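Local coordinates for protein endo-1,3-beta-glucanase, family GH16 (Zobellia galactanivorans, PDB 5FUI) that binds laminarin, a beta-1,3-glucan, through its C-terminal family 6 carbohydrate-binding module, the part seen here, and so probably holds the attached laminarinase on its substrate, at residues 10-16 against 125-131; 45-50 against 112-116; 84-88 against 101-107. The contacts are given in a common frame with arbitrary orientation. Where two conformers were deposited one is given. Residues are numbered along the deposited sequence.

Interaction 1. Residues 10-16 against 125-131; sequences TLKIEAE and INWIRIT. With MG (magnesium ion), chain E.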
ATOM      1  N   THR A  10      16.524  -1.024  -0.654  1.00 27.47           N
ATOM      2  CA  THR A  10      15.158  -0.639  -0.352  0.50 22.62           C
ATOM      3  C   THR A  10      14.635   0.455  -1.326  1.00 22.22           C
ATOM      4  O   THR A  10      15.390   1.354  -1.742  1.00 21.74           O
ATOM      5  CB  THR A  10      15.010  -0.179   1.124  0.50 23.93           C
ATOM      6  OG1 THR A  10      15.375  -1.246   2.029  0.50 23.94           O
ATOM      7  CG2 THR A  10      13.619   0.284   1.419  0.50 28.51           C
ATOM      8  N   LEU A  11      13.343   0.358  -1.676  1.00 15.56           N
ATOM      9  CA  LEU A  11      12.628   1.325  -2.492  1.00 16.16           C
ATOM     10  C   LEU A  11      11.452   1.822  -1.634  1.00 15.02           C
ATOM     11  O   LEU A  11      10.630   0.952  -1.204  1.00 15.24           O
ATOM     12  CB  LEU A  11      12.135   0.704  -3.779  1.00 19.00           C
ATOM     13  CG  LEU A  11      11.205   1.626  -4.579  1.00 21.24           C
ATOM     14  CD1 LEU A  11      12.010   2.795  -5.234  1.00 21.28           C
ATOM     15  CD2 LEU A  11      10.407   0.866  -5.650  1.00 21.69           C
ATOM     16  N   LYS A  12      11.384   3.136  -1.327  1.00 15.50           N
ATOM     17  CA  LYS A  12      10.240   3.676  -0.605  1.00 14.54           C
ATOM     18  C   LYS A  12       9.344   4.430  -1.556  1.00 14.88           C
ATOM     19  O   LYS A  12       9.814   5.335  -2.313  1.00 19.66           O
ATOM     20  CB  LYS A  12      10.704   4.528   0.592  1.00 18.02           C
ATOM     21  CG  LYS A  12       9.623   5.037   1.514  1.00 20.36           C
ATOM     22  CD  LYS A  12      10.383   5.650   2.695  1.00 27.34           C
ATOM     23  CE  LYS A  12       9.451   6.167   3.726  1.00 29.87           C
ATOM     24  NZ  LYS A  12      10.037   7.241   4.558  1.00 31.89           N
ATOM     25  N   ILE A  13       8.065   4.022  -1.621  1.00 10.99           N
ATOM     26  CA  ILE A  13       7.042   4.653  -2.497  1.00 11.09           C
ATOM     27  C   ILE A  13       6.105   5.429  -1.596  1.00 11.82           C
ATOM     28  O   ILE A  13       5.392   4.839  -0.764  1.00 12.27           O
ATOM     29  CB  ILE A  13       6.202   3.624  -3.265  1.00 11.08           C
ATOM     30  CG1 ILE A  13       7.117   2.747  -4.110  1.00 12.87           C
ATOM     31  CG2 ILE A  13       5.112   4.247  -4.149  1.00 12.89           C
ATOM     32  CD1 ILE A  13       6.451   1.399  -4.450  1.00 15.22           C
ATOM     33  N   GLU A  14       6.058   6.774  -1.731  1.00 11.67           N
ATOM     34  CA  GLU A  14       5.139   7.552  -0.902  1.00 11.78           C
ATOM     35  C   GLU A  14       3.737   7.226  -1.400  1.00 12.20           C
ATOM     36  O   GLU A  14       3.504   7.183  -2.603  1.00 12.13           O
ATOM     37  CB  GLU A  14       5.403   9.088  -0.949  1.00 13.12           C
ATOM     38  CG  GLU A  14       6.751   9.420  -0.317  1.00 16.35           C
ATOM     39  CD  GLU A  14       6.752   9.070   1.239  1.00 18.60           C
ATOM     40  OE1 GLU A  14       5.653   9.018   1.916  1.00 20.10           O
ATOM     41  OE2 GLU A  14       7.838   8.880   1.794  1.00 32.38           O
ATOM     42  N   ALA A  15       2.822   6.894  -0.507  1.00 11.41           N
ATOM     43  CA  ALA A  15       1.512   6.368  -0.957  1.00 11.05           C
ATOM     44  C   ALA A  15       0.740   7.436  -1.771  1.00 10.04           C
ATOM     45  O   ALA A  15      -0.166   7.093  -2.547  1.00 10.78           O
ATOM     46  CB  ALA A  15       0.678   5.877   0.249  1.00 10.95           C
ATOM     47  N   GLU A  16       1.001   8.742  -1.453  1.00 11.90           N
ATOM     48  CA  GLU A  16       0.296   9.849  -2.119  1.00 13.35           C
ATOM     49  C   GLU A  16       0.822  10.055  -3.561  1.00 14.08           C
ATOM     50  O   GLU A  16       0.344  10.922  -4.243  1.00 15.88           O
ATOM     51  CB  GLU A  16       0.362  11.107  -1.245  1.00 13.11           C
ATOM     52  CG  GLU A  16       1.723  11.798  -1.214  1.00 14.74           C
ATOM     53  CD  GLU A  16       2.648  11.278  -0.120  1.00 15.44           C
ATOM     54  OE1 GLU A  16       2.468  10.134   0.404  1.00 15.28           O
ATOM     55  OE2 GLU A  16       3.562  12.026   0.303  1.00 19.12           O
ATOM     56  N   ILE A 125      -2.919   5.128   4.589  1.00  8.84           N
ATOM     57  CA  ILE A 125      -1.572   4.648   4.310  1.00  8.54           C
ATOM     58  C   ILE A 125      -0.632   5.811   3.960  1.00  9.10           C
ATOM     59  O   ILE A 125      -0.998   6.705   3.198  1.00  9.70           O
ATOM     60  CB  ILE A 125      -1.622   3.564   3.186  1.00  8.10           C
ATOM     61  CG1 ILE A 125      -0.200   3.121   2.881  1.00  8.65           C
ATOM     62  CG2 ILE A 125      -2.351   4.133   1.892  1.00 10.82           C
ATOM     63  CD1 ILE A 125      -0.156   1.807   2.088  1.00 10.03           C
ATOM     64  N   ASN A 126       0.566   5.743   4.525  1.00  7.98           N
ATOM     65  CA  ASN A 126       1.571   6.784   4.406  1.00  9.02           C
ATOM     66  C   ASN A 126       2.580   6.442   3.258  1.00  9.46           C
ATOM     67  O   ASN A 126       2.841   7.285   2.355  1.00 11.22           O
ATOM     68  CB  ASN A 126       2.315   6.977   5.759  1.00  9.78           C
ATOM     69  CG  ASN A 126       3.387   8.049   5.735  1.00 12.94           C
ATOM     70  OD1 ASN A 126       3.501   8.820   4.810  1.00 13.89           O
ATOM     71  ND2 ASN A 126       4.190   8.103   6.817  1.00 12.24           N
ATOM     72  N   TRP A 127       3.079   5.198   3.266  1.00  9.81           N
ATOM     73  CA  TRP A 127       4.059   4.789   2.266  1.00  9.58           C
ATOM     74  C   TRP A 127       4.090   3.264   2.226  1.00  8.30           C
ATOM     75  O   TRP A 127       3.522   2.570   3.048  1.00 10.44           O
ATOM     76  CB  TRP A 127       5.507   5.365   2.554  1.00 10.66           C
ATOM     77  CG  TRP A 127       6.024   5.261   3.940  1.00 10.07           C
ATOM     78  CD1 TRP A 127       6.202   6.316   4.848  1.00 10.39           C
ATOM     79  CD2 TRP A 127       6.482   4.049   4.617  1.00 10.73           C
ATOM     80  NE1 TRP A 127       6.735   5.815   6.054  1.00 11.85           N
ATOM     81  CE2 TRP A 127       6.940   4.471   5.960  1.00 10.77           C
ATOM     82  CE3 TRP A 127       6.593   2.666   4.259  1.00 10.00           C
ATOM     83  CZ2 TRP A 127       7.508   3.587   6.862  1.00 11.32           C
ATOM     84  CZ3 TRP A 127       7.114   1.787   5.239  1.00 10.74           C
ATOM     85  CH2 TRP A 127       7.530   2.231   6.495  1.00 12.09           C
ATOM     86  N   ILE A 128       4.788   2.807   1.180  1.00  9.80           N
ATOM     87  CA  ILE A 128       5.092   1.427   0.895  1.00  9.44           C
ATOM     88  C   ILE A 128       6.639   1.308   0.816  1.00 10.54           C
ATOM     89  O   ILE A 128       7.302   2.209   0.254  1.00 11.84           O
ATOM     90  CB  ILE A 128       4.474   0.940  -0.455  1.00  9.77           C
ATOM     91  CG1 ILE A 128       2.953   1.205  -0.503  1.00 11.30           C
ATOM     92  CG2 ILE A 128       4.804  -0.546  -0.680  1.00 10.20           C
ATOM     93  CD1 ILE A 128       2.583   2.346  -1.429  1.00 16.67           C
ATOM     94  N   ARG A 129       7.225   0.235   1.369  1.00  9.44           N
ATOM     95  CA  ARG A 129       8.693   0.038   1.260  1.00 10.01           C
ATOM     96  C   ARG A 129       8.932  -1.376   0.828  1.00  9.78           C
ATOM     97  O   ARG A 129       8.484  -2.324   1.453  1.00 11.96           O
ATOM     98  CB  ARG A 129       9.339   0.399   2.630  1.00 13.10           C
ATOM     99  CG  ARG A 129      10.854   0.299   2.662  1.00 14.37           C
ATOM    100  CD  ARG A 129      11.457   1.075   3.845  1.00 14.52           C
ATOM    101  NE  ARG A 129      11.012   0.540   5.104  1.00 15.47           N
ATOM    102  CZ  ARG A 129      10.859   1.222   6.268  1.00 16.40           C
ATOM    103  NH1 ARG A 129      11.188   2.540   6.308  1.00 17.49           N
ATOM    104  NH2 ARG A 129      10.382   0.509   7.353  1.00 17.12           N
ATOM    105  N   ILE A 130       9.773  -1.490  -0.203  1.00 10.55           N
ATOM    106  CA  ILE A 130      10.088  -2.769  -0.810  1.00 11.37           C
ATOM    107  C   ILE A 130      11.573  -3.104  -0.557  1.00 12.16           C
ATOM    108  O   ILE A 130      12.421  -2.248  -0.901  1.00 14.60           O
ATOM    109  CB  ILE A 130       9.768  -2.802  -2.320  1.00 11.38           C
ATOM    110  CG1 ILE A 130       8.243  -2.547  -2.514  1.00 12.53           C
ATOM    111  CG2 ILE A 130      10.227  -4.141  -2.952  1.00 13.58           C
ATOM    112  CD1 ILE A 130       7.816  -2.199  -3.975  1.00 12.70           C
ATOM    113  N   THR A 131      11.875  -4.273   0.013  1.00 12.29           N
ATOM    114  CA  THR A 131      13.263  -4.649   0.371  1.00 14.27           C
ATOM    115  C   THR A 131      13.580  -6.048  -0.159  1.00 14.44           C
ATOM    116  O   THR A 131      12.826  -6.967  -0.012  1.00 15.54           O
ATOM    117  CB  THR A 131      13.437  -4.660   1.918  1.00 13.21           C
ATOM    118  OG1 THR A 131      13.114  -3.350   2.387  1.00 17.48           O
ATOM    119  CG2 THR A 131      14.885  -4.972   2.285  1.00 19.30           C
TER
HETATM  120 MG    MG E1386       3.281   9.613   2.597  1.00 10.89          MG
HETATM  121  O   HOH W   1       4.799  11.385   2.756  1.00 30.25           O
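Strands 10-14 and 125-131 run antiparallel, their axes 4.6 Å apart at 160°. Two reciprocal pairs join them: L11 N to I130 O at 2.9 Å with I130 N to L11 O at 2.8 Å, then I13 N to I128 O at 2.7 Å with I128 N to I13 O at 2.9 Å. The other edge of 125-131 bonds to strand 56-66 (R129 with E61, T131 with L59). A fifth bond, A15 N to N126 O at 2.9 Å, continues the ladder toward the metal, and T10 OG1 shares a 3.1 Å hydrogen bond with T131 OG1. R129 also salt-bridges E61. K12 lies over W127: its CE is 3.4 Å and its NZ 4.2 Å from the centroid of the five-membered ring, a CH-pi and cation-pi pair. On the other face I13 CD1 meets I130 CD1 at 3.9 Å.

Mg takes E14 OE1 at 2.5 Å and E16 OE1, N126 O and N126 OD1 at 2.4 Å, with E34 O and water 1 completing six ligands; that water, 2.3 Å from Mg, donates to E16 OE2 at 2.8 Å. N126 ND2 bonds to E31. Terminal strands paired beside such a metal site are characteristic of the CBM6 beta-sandwich.

Interaction 2. Residues 45-50 against 112-116; sequences MSYPGI and YQFGL. With APY (2-aminomethyl-pyridine), chain C.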
ATOM      1  N   MET A  45      -5.458   2.544  -5.572  1.00  9.38           N
ATOM      2  CA  MET A  45      -4.392   3.447  -6.026  1.00  9.53           C
ATOM      3  C   MET A  45      -3.472   2.642  -6.902  1.00 10.76           C
ATOM      4  O   MET A  45      -3.206   1.463  -6.598  1.00 11.59           O
ATOM      5  CB  MET A  45      -3.612   4.009  -4.859  1.00 10.47           C
ATOM      6  CG  MET A  45      -4.406   4.842  -3.875  1.00 11.94           C
ATOM      7  SD  MET A  45      -5.187   3.809  -2.520  1.00 15.62           S
ATOM      8  CE  MET A  45      -3.800   3.573  -1.488  1.00 14.51           C
ATOM      9  N   SER A  46      -2.884   3.262  -7.905  1.00 10.58           N
ATOM     10  CA  SER A  46      -1.994   2.549  -8.820  1.00 10.17           C
ATOM     11  C   SER A  46      -0.681   3.347  -8.992  1.00 12.05           C
ATOM     12  O   SER A  46      -0.727   4.541  -9.260  1.00 12.02           O
ATOM     13  CB  SER A  46      -2.717   2.397 -10.175  1.00 12.71           C
ATOM     14  OG  SER A  46      -1.984   1.779 -11.189  1.00 16.85           O
ATOM     15  N   TYR A  47       0.448   2.638  -8.941  1.00 12.60           N
ATOM     16  CA  TYR A  47       1.811   3.238  -8.987  1.00 11.13           C
ATOM     17  C   TYR A  47       2.583   2.606 -10.156  1.00 14.08           C
ATOM     18  O   TYR A  47       2.962   1.450 -10.116  1.00 14.33           O
ATOM     19  CB  TYR A  47       2.517   2.894  -7.664  1.00 12.64           C
ATOM     20  CG  TYR A  47       1.754   3.332  -6.439  1.00 11.44           C
ATOM     21  CD1 TYR A  47       0.766   2.495  -5.847  1.00 11.15           C
ATOM     22  CD2 TYR A  47       1.962   4.637  -5.870  1.00 10.43           C
ATOM     23  CE1 TYR A  47       0.061   2.913  -4.710  1.00  9.96           C
ATOM     24  CE2 TYR A  47       1.243   5.045  -4.733  1.00 11.42           C
ATOM     25  CZ  TYR A  47       0.242   4.190  -4.191  1.00 11.49           C
ATOM     26  OH  TYR A  47      -0.497   4.525  -3.112  1.00 12.13           O
ATOM     27  N   PRO A  48       2.795   3.350 -11.251  1.00 16.56           N
ATOM     28  CA  PRO A  48       3.520   2.774 -12.402  1.00 16.71           C
ATOM     29  C   PRO A  48       5.057   2.717 -12.154  1.00 14.33           C
ATOM     30  O   PRO A  48       5.640   3.449 -11.331  1.00 15.35           O
ATOM     31  CB  PRO A  48       3.191   3.735 -13.534  1.00 19.28           C
ATOM     32  CG  PRO A  48       3.183   5.046 -12.827  1.00 23.55           C
ATOM     33  CD  PRO A  48       2.313   4.708 -11.583  1.00 22.06           C
ATOM     34  N   GLY A  49       5.679   1.819 -12.896  1.00 14.29           N
ATOM     35  CA  GLY A  49       7.120   1.855 -12.992  1.00 13.71           C
ATOM     36  C   GLY A  49       7.860   1.371 -11.791  1.00 11.57           C
ATOM     37  O   GLY A  49       8.999   1.805 -11.495  1.00 15.97           O
ATOM     38  N   ILE A  50       7.274   0.416 -11.055  1.00 12.25           N
ATOM     39  CA  ILE A  50       7.961  -0.101  -9.855  1.00 12.82           C
ATOM     40  C   ILE A  50       8.907  -1.275 -10.284  1.00 13.27           C
ATOM     41  O   ILE A  50       8.440  -2.333 -10.858  1.00 13.97           O
ATOM     42  CB  ILE A  50       6.939  -0.554  -8.760  1.00 12.59           C
ATOM     43  CG1 ILE A  50       5.980   0.586  -8.392  1.00 13.20           C
ATOM     44  CG2 ILE A  50       7.743  -1.148  -7.609  1.00 14.43           C
ATOM     45  CD1 ILE A  50       6.689   1.878  -8.122  1.00 12.38           C
ATOM     46  N   TYR A 112       6.857  -3.044 -13.146  1.00 13.20           N
ATOM     47  CA  TYR A 112       5.442  -3.299 -13.120  1.00 12.84           C
ATOM     48  C   TYR A 112       4.646  -2.121 -12.606  1.00 11.61           C
ATOM     49  O   TYR A 112       5.124  -1.313 -11.801  1.00 12.58           O
ATOM     50  CB  TYR A 112       5.123  -4.530 -12.170  1.00 14.05           C
ATOM     51  CG  TYR A 112       5.923  -5.767 -12.505  1.00 12.81           C
ATOM     52  CD1 TYR A 112       5.548  -6.563 -13.529  1.00 18.86           C
ATOM     53  CD2 TYR A 112       7.002  -6.166 -11.777  1.00 13.83           C
ATOM     54  CE1 TYR A 112       6.239  -7.718 -13.826  1.00 24.91           C
ATOM     55  CE2 TYR A 112       7.735  -7.315 -12.049  1.00 13.99           C
ATOM     56  CZ  TYR A 112       7.361  -8.087 -13.075  1.00 19.79           C
ATOM     57  OH  TYR A 112       8.097  -9.233 -13.361  1.00 20.88           O
ATOM     58  N   GLN A 113       3.386  -2.087 -13.018  1.00 12.52           N
ATOM     59  CA  GLN A 113       2.392  -1.221 -12.396  1.00 11.58           C
ATOM     60  C   GLN A 113       1.974  -1.925 -11.097  1.00 11.78           C
ATOM     61  O   GLN A 113       1.475  -3.059 -11.135  1.00 12.63           O
ATOM     62  CB  GLN A 113       1.201  -0.999 -13.346  1.00 15.30           C
ATOM     63  CG  GLN A 113       0.062  -0.167 -12.808  1.00 16.70           C
ATOM     64  CD  GLN A 113      -1.008   0.105 -13.887  1.00 32.19           C
ATOM     65  OE1 GLN A 113      -0.834   1.006 -14.709  1.00 55.90           O
ATOM     66  NE2 GLN A 113      -2.135  -0.675 -13.875  1.00 51.23           N
ATOM     67  N   PHE A 114       2.140  -1.224  -9.970  1.00 11.33           N
ATOM     68  CA  PHE A 114       1.828  -1.782  -8.634  1.00 12.29           C
ATOM     69  C   PHE A 114       0.502  -1.236  -8.140  1.00 10.90           C
ATOM     70  O   PHE A 114       0.317  -0.004  -8.164  1.00 12.27           O
ATOM     71  CB  PHE A 114       3.000  -1.411  -7.730  1.00 12.98           C
ATOM     72  CG  PHE A 114       2.893  -1.888  -6.286  1.00 11.91           C
ATOM     73  CD1 PHE A 114       3.203  -3.196  -5.918  1.00 15.48           C
ATOM     74  CD2 PHE A 114       2.550  -0.986  -5.318  1.00 15.56           C
ATOM     75  CE1 PHE A 114       3.088  -3.579  -4.589  1.00 12.93           C
ATOM     76  CE2 PHE A 114       2.467  -1.369  -3.995  1.00 15.84           C
ATOM     77  CZ  PHE A 114       2.709  -2.664  -3.639  1.00 12.99           C
ATOM     78  N   GLY A 115      -0.465  -2.096  -7.760  1.00 12.00           N
ATOM     79  CA  GLY A 115      -1.777  -1.641  -7.404  1.00 10.22           C
ATOM     80  C   GLY A 115      -2.140  -2.038  -5.972  1.00 10.38           C
ATOM     81  O   GLY A 115      -1.814  -3.151  -5.543  1.00 12.04           O
ATOM     82  N   LEU A 116      -2.831  -1.132  -5.266  1.00  9.96           N
ATOM     83  CA  LEU A 116      -3.423  -1.430  -3.943  1.00  7.84           C
ATOM     84  C   LEU A 116      -4.921  -1.245  -4.047  1.00  9.70           C
ATOM     85  O   LEU A 116      -5.352  -0.214  -4.571  1.00 11.65           O
ATOM     86  CB  LEU A 116      -2.872  -0.432  -2.846  1.00  8.31           C
ATOM     87  CG  LEU A 116      -1.353  -0.555  -2.693  1.00 10.07           C
ATOM     88  CD1 LEU A 116      -0.928   0.402  -1.579  1.00 13.05           C
ATOM     89  CD2 LEU A 116      -0.992  -1.991  -2.398  1.00 13.06           C
TER
HETATM   90  N   APY C 132      -4.739  -2.994  -9.467  1.00 26.35           N
HETATM   91  CM  APY C 132      -5.180  -1.944  -8.569  1.00 27.45           C
HETATM   92  C2  APY C 132      -6.015  -1.309  -9.668  1.00 27.43           C
HETATM   93  C3  APY C 132      -7.361  -1.582  -9.714  1.00 23.44           C
HETATM   94  C4  APY C 132      -8.170  -1.083 -10.763  1.00 24.16           C
HETATM   95  C5  APY C 132      -7.553  -0.385 -11.817  1.00 29.16           C
HETATM   96  C6  APY C 132      -6.193  -0.123 -11.775  1.00 27.69           C
HETATM   97  N1  APY C 132      -5.447  -0.633 -10.731  1.00 24.55           N
HETATM   98  O   HOH W   2      -2.732  -0.900 -10.907  1.00 23.30           O
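Within 112-116, Y112 faces a G1 beta bulge formed by G49 (positive phi, 74°) and I50; I50 N to Y112 O and Y112 N to I50 O each measure 2.9 Å. Q113 CG lies 3.3 Å from S46 OG; water 2, 2.8 Å from S46 OG, is bonded weakly by Q113 NE2 (3.0 Å) and by N of bound 2-aminomethyl-pyridine (3.2 Å). F114 restores regular pairing, its N to Y47 O and Y47 N to F114 O both 2.8 Å, while its CB packs on I50 CG1 at 3.6 Å. G115 leaves room for the ligand: CA is 3.6 Å from ligand CM, and an ideal CB would fall 2.4 Å from ligand N; the ligand also hydrogen-bonds D76 OD2. L116 exchanges 2.9 Å bonds with M45 (N to O both ways), its CD1 4.1 Å from Y47 CE1. Strand 72-77 flanks 110-118 on the side away from 44-52, whose other neighbour is 20-22; the face bearing M45, Y47, I50 and L116 packs against strands 10-14 and 124-131.

Interaction 3. Residues 84-88 against 101-107; sequences LGELS and VSQTVNV
At the open margin of the CBM6 beta-sandwich, the outermost strands of its two sheets, 82-88 and 97-107, face each other through side chains. Segments 84-88 and 101-107 run at 170°, nearly antiparallel, with axes 7.5 Å apart and no direct hydrogen bond; the nearest CA pairs are L84-V105 (6.3 Å) and L87-S102 (7.3 Å). Both are extended except at L84 (phi/psi -92/-29°) and G85 (138/-174°), which form a classic beta bulge opposite S75 of strand 72-77. A CB on G85 would come within 3.2 Å of Q103 NE2. L84 (chi1 m, chi2 t) reaches inward, its CD2 3.9 Å from both V105 CG2 and V107 CG2. L87 (m, m) brings CD1 to 3.5 Å from S102 O and 4.3 Å from V101 CG2.

This is the face-to-face packing of a jelly-roll beta-sandwich, here with a polar residue between the leucines. Q103 (chi1 p, chi2 t) points across the gap, NE2 3.6 Å from L87 CD2 and its OE1 bonded to Y62 and S75. Water 3 bridges the sheets, accepting from Q103 NE2 at 3.0 Å and donating to E86 O at 2.8 Å. E86 has its CB directed away from 101-107 and its carboxylate in a salt bridge with R72.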
ATOM      1  N   LEU A  84      -0.300 -10.343  -5.316  1.00  9.36           N
ATOM      2  CA  LEU A  84       0.776 -10.508  -4.344  1.00 10.16           C
ATOM      3  C   LEU A  84       0.209 -10.951  -2.992  1.00 10.78           C
ATOM      4  O   LEU A  84       0.844 -11.692  -2.286  1.00 13.43           O
ATOM      5  CB  LEU A  84       1.569  -9.215  -4.184  1.00 10.80           C
ATOM      6  CG  LEU A  84       2.236  -8.727  -5.495  1.00  9.84           C
ATOM      7  CD1 LEU A  84       2.779  -7.307  -5.241  1.00 11.72           C
ATOM      8  CD2 LEU A  84       3.317  -9.761  -5.945  1.00 12.98           C
ATOM      9  N   GLY A  85      -1.019 -10.566  -2.685  1.00 11.42           N
ATOM     10  CA  GLY A  85      -1.656 -10.998  -1.439  1.00 12.42           C
ATOM     11  C   GLY A  85      -2.411  -9.849  -0.802  1.00 11.09           C
ATOM     12  O   GLY A  85      -2.658  -8.819  -1.427  1.00 12.96           O
ATOM     13  N   GLU A  86      -2.912 -10.135   0.403  1.00 10.15           N
ATOM     14  CA  GLU A  86      -3.779  -9.220   1.083  1.00  9.09           C
ATOM     15  C   GLU A  86      -3.211  -8.859   2.448  1.00  8.38           C
ATOM     16  O   GLU A  86      -2.499  -9.623   3.112  1.00 11.37           O
ATOM     17  CB  GLU A  86      -5.153  -9.781   1.258  1.00  9.38           C
ATOM     18  CG  GLU A  86      -5.815 -10.141  -0.057  1.00 10.55           C
ATOM     19  CD  GLU A  86      -7.183 -10.798   0.019  1.00  9.66           C
ATOM     20  OE1 GLU A  86      -7.806 -10.770   1.075  1.00 11.49           O
ATOM     21  OE2 GLU A  86      -7.556 -11.262  -1.059  1.00 10.32           O
ATOM     22  N   LEU A  87      -3.523  -7.637   2.905  1.00  8.70           N
ATOM     23  CA  LEU A  87      -3.021  -7.105   4.174  1.00 11.41           C
ATOM     24  C   LEU A  87      -4.240  -6.683   4.988  1.00  9.30           C
ATOM     25  O   LEU A  87      -5.142  -6.027   4.465  1.00  9.50           O
ATOM     26  CB  LEU A  87      -2.169  -5.759   3.894  1.00 11.75           C
ATOM     27  CG  LEU A  87      -0.788  -5.872   3.215  1.00 11.34           C
ATOM     28  CD1 LEU A  87       0.137  -6.804   4.021  1.00 11.99           C
ATOM     29  CD2 LEU A  87      -0.944  -6.299   1.743  1.00 12.77           C
ATOM     30  N   SER A  88      -4.252  -7.055   6.259  1.00 11.08           N
ATOM     31  CA  SER A  88      -5.201  -6.494   7.221  1.00  9.55           C
ATOM     32  C   SER A  88      -4.547  -5.314   7.946  1.00 11.74           C
ATOM     33  O   SER A  88      -3.360  -5.386   8.376  1.00 12.47           O
ATOM     34  CB  SER A  88      -5.482  -7.573   8.282  1.00 14.25           C
ATOM     35  OG  SER A  88      -6.199  -8.601   7.632  1.00 19.00           O
ATOM     36  N   VAL A 101       2.809  -2.911   8.653  1.00  8.59           N
ATOM     37  CA  VAL A 101       2.520  -4.329   8.383  1.00  8.78           C
ATOM     38  C   VAL A 101       3.294  -4.728   7.129  1.00  9.83           C
ATOM     39  O   VAL A 101       3.808  -3.886   6.375  1.00 10.07           O
ATOM     40  CB  VAL A 101       0.982  -4.586   8.230  1.00  9.83           C
ATOM     41  CG1 VAL A 101       0.263  -4.261   9.584  1.00 13.91           C
ATOM     42  CG2 VAL A 101       0.413  -3.765   7.022  1.00 11.55           C
ATOM     43  N   SER A 102       3.318  -6.025   6.863  1.00  8.65           N
ATOM     44  CA  SER A 102       4.115  -6.489   5.711  1.00  9.89           C
ATOM     45  C   SER A 102       3.577  -7.758   5.091  1.00  9.12           C
ATOM     46  O   SER A 102       2.782  -8.475   5.678  1.00 11.18           O
ATOM     47  CB  SER A 102       5.575  -6.659   6.078  1.00  9.99           C
ATOM     48  OG  SER A 102       5.720  -7.804   6.984  1.00  9.47           O
ATOM     49  N   GLN A 103       4.088  -8.042   3.901  1.00  7.99           N
ATOM     50  CA  GLN A 103       3.940  -9.348   3.282  1.00  9.34           C
ATOM     51  C   GLN A 103       5.290  -9.720   2.680  1.00  9.83           C
ATOM     52  O   GLN A 103       6.065  -8.847   2.341  1.00 10.69           O
ATOM     53  CB  GLN A 103       2.848  -9.278   2.211  1.00 10.42           C
ATOM     54  CG  GLN A 103       3.214  -8.368   1.036  1.00 10.70           C
ATOM     55  CD  GLN A 103       2.086  -8.073   0.055  1.00  9.89           C
ATOM     56  OE1 GLN A 103       2.236  -7.146  -0.716  1.00 13.11           O
ATOM     57  NE2 GLN A 103       1.030  -8.838   0.031  1.00  9.09           N
ATOM     58  N   THR A 104       5.539 -11.019   2.598  1.00 11.36           N
ATOM     59  CA  THR A 104       6.752 -11.545   1.936  1.00 12.66           C
ATOM     60  C   THR A 104       6.327 -12.333   0.737  1.00 13.58           C
ATOM     61  O   THR A 104       5.577 -13.336   0.893  1.00 17.33           O
ATOM     62  CB  THR A 104       7.602 -12.392   2.911  1.00 12.61           C
ATOM     63  OG1 THR A 104       8.019 -11.596   4.025  1.00 16.77           O
ATOM     64  CG2 THR A 104       8.862 -12.900   2.272  1.00 17.52           C
ATOM     65  N   VAL A 105       6.712 -11.842  -0.452  1.00 13.20           N
ATOM     66  CA  VAL A 105       6.156 -12.433  -1.646  0.50 15.68           C
ATOM     67  C   VAL A 105       7.248 -12.594  -2.727  1.00 13.59           C
ATOM     68  O   VAL A 105       8.239 -11.914  -2.735  1.00 12.85           O
ATOM     69  CB  VAL A 105       4.875 -11.643  -2.018  0.50 15.18           C
ATOM     70  CG1 VAL A 105       5.146 -10.144  -2.258  0.50 14.74           C
ATOM     71  CG2 VAL A 105       4.044 -12.303  -3.094  0.50 21.37           C
ATOM     72  N   ASN A 106       7.035 -13.507  -3.657  1.00 13.18           N
ATOM     73  CA  ASN A 106       8.002 -13.815  -4.683  1.00 12.31           C
ATOM     74  C   ASN A 106       7.621 -13.159  -5.984  1.00 15.25           C
ATOM     75  O   ASN A 106       6.509 -13.300  -6.416  1.00 17.33           O
ATOM     76  CB  ASN A 106       8.018 -15.331  -4.830  1.00 14.80           C
ATOM     77  CG  ASN A 106       9.151 -15.831  -5.686  1.00 23.80           C
ATOM     78  OD1 ASN A 106      10.122 -16.359  -5.170  1.00 26.23           O
ATOM     79  ND2 ASN A 106       9.000 -15.731  -7.005  1.00 23.30           N
ATOM     80  N   VAL A 107       8.556 -12.411  -6.563  1.00 12.04           N
ATOM     81  CA  VAL A 107       8.302 -11.644  -7.772  1.00 13.78           C
ATOM     82  C   VAL A 107       9.426 -11.941  -8.740  1.00 12.43           C
ATOM     83  O   VAL A 107      10.570 -11.935  -8.321  1.00 15.62           O
ATOM     84  CB  VAL A 107       8.291 -10.121  -7.425  1.00 16.62           C
ATOM     85  CG1 VAL A 107       7.972  -9.334  -8.670  1.00 17.09           C
ATOM     86  CG2 VAL A 107       7.184  -9.883  -6.399  1.00 17.25           C
TER
HETATM   87  O   HOH W   3      -0.095 -10.725   2.107  1.00 15.48           O

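Overall arrangement
Interactions 1 and 2 each pair two strands, but in opposite, facing sheets, whereas interaction 3 spans both sheets at a margin of the sandwich. Interactions 1 and 2, centres 11 Å apart, meet in the core: I13 CG2 lies 3.6 Å from Y47 CD2, I125 CG2 3.7 Å from M45 CE, and a probable hydrogen bond joins A15 O to Y47 OH at 2.6 Å. F114 CE1 to L84 CD1 (3.8 Å) links interaction 2 to 3, while 1 and 3 stay about 7 Å apart at their nearest atoms. By sequence, 3 nests inside 2 and 2 inside 1. Magnesium belongs to interaction 1; the ligand beside G115 lies about 10 Å from the L84 side chain.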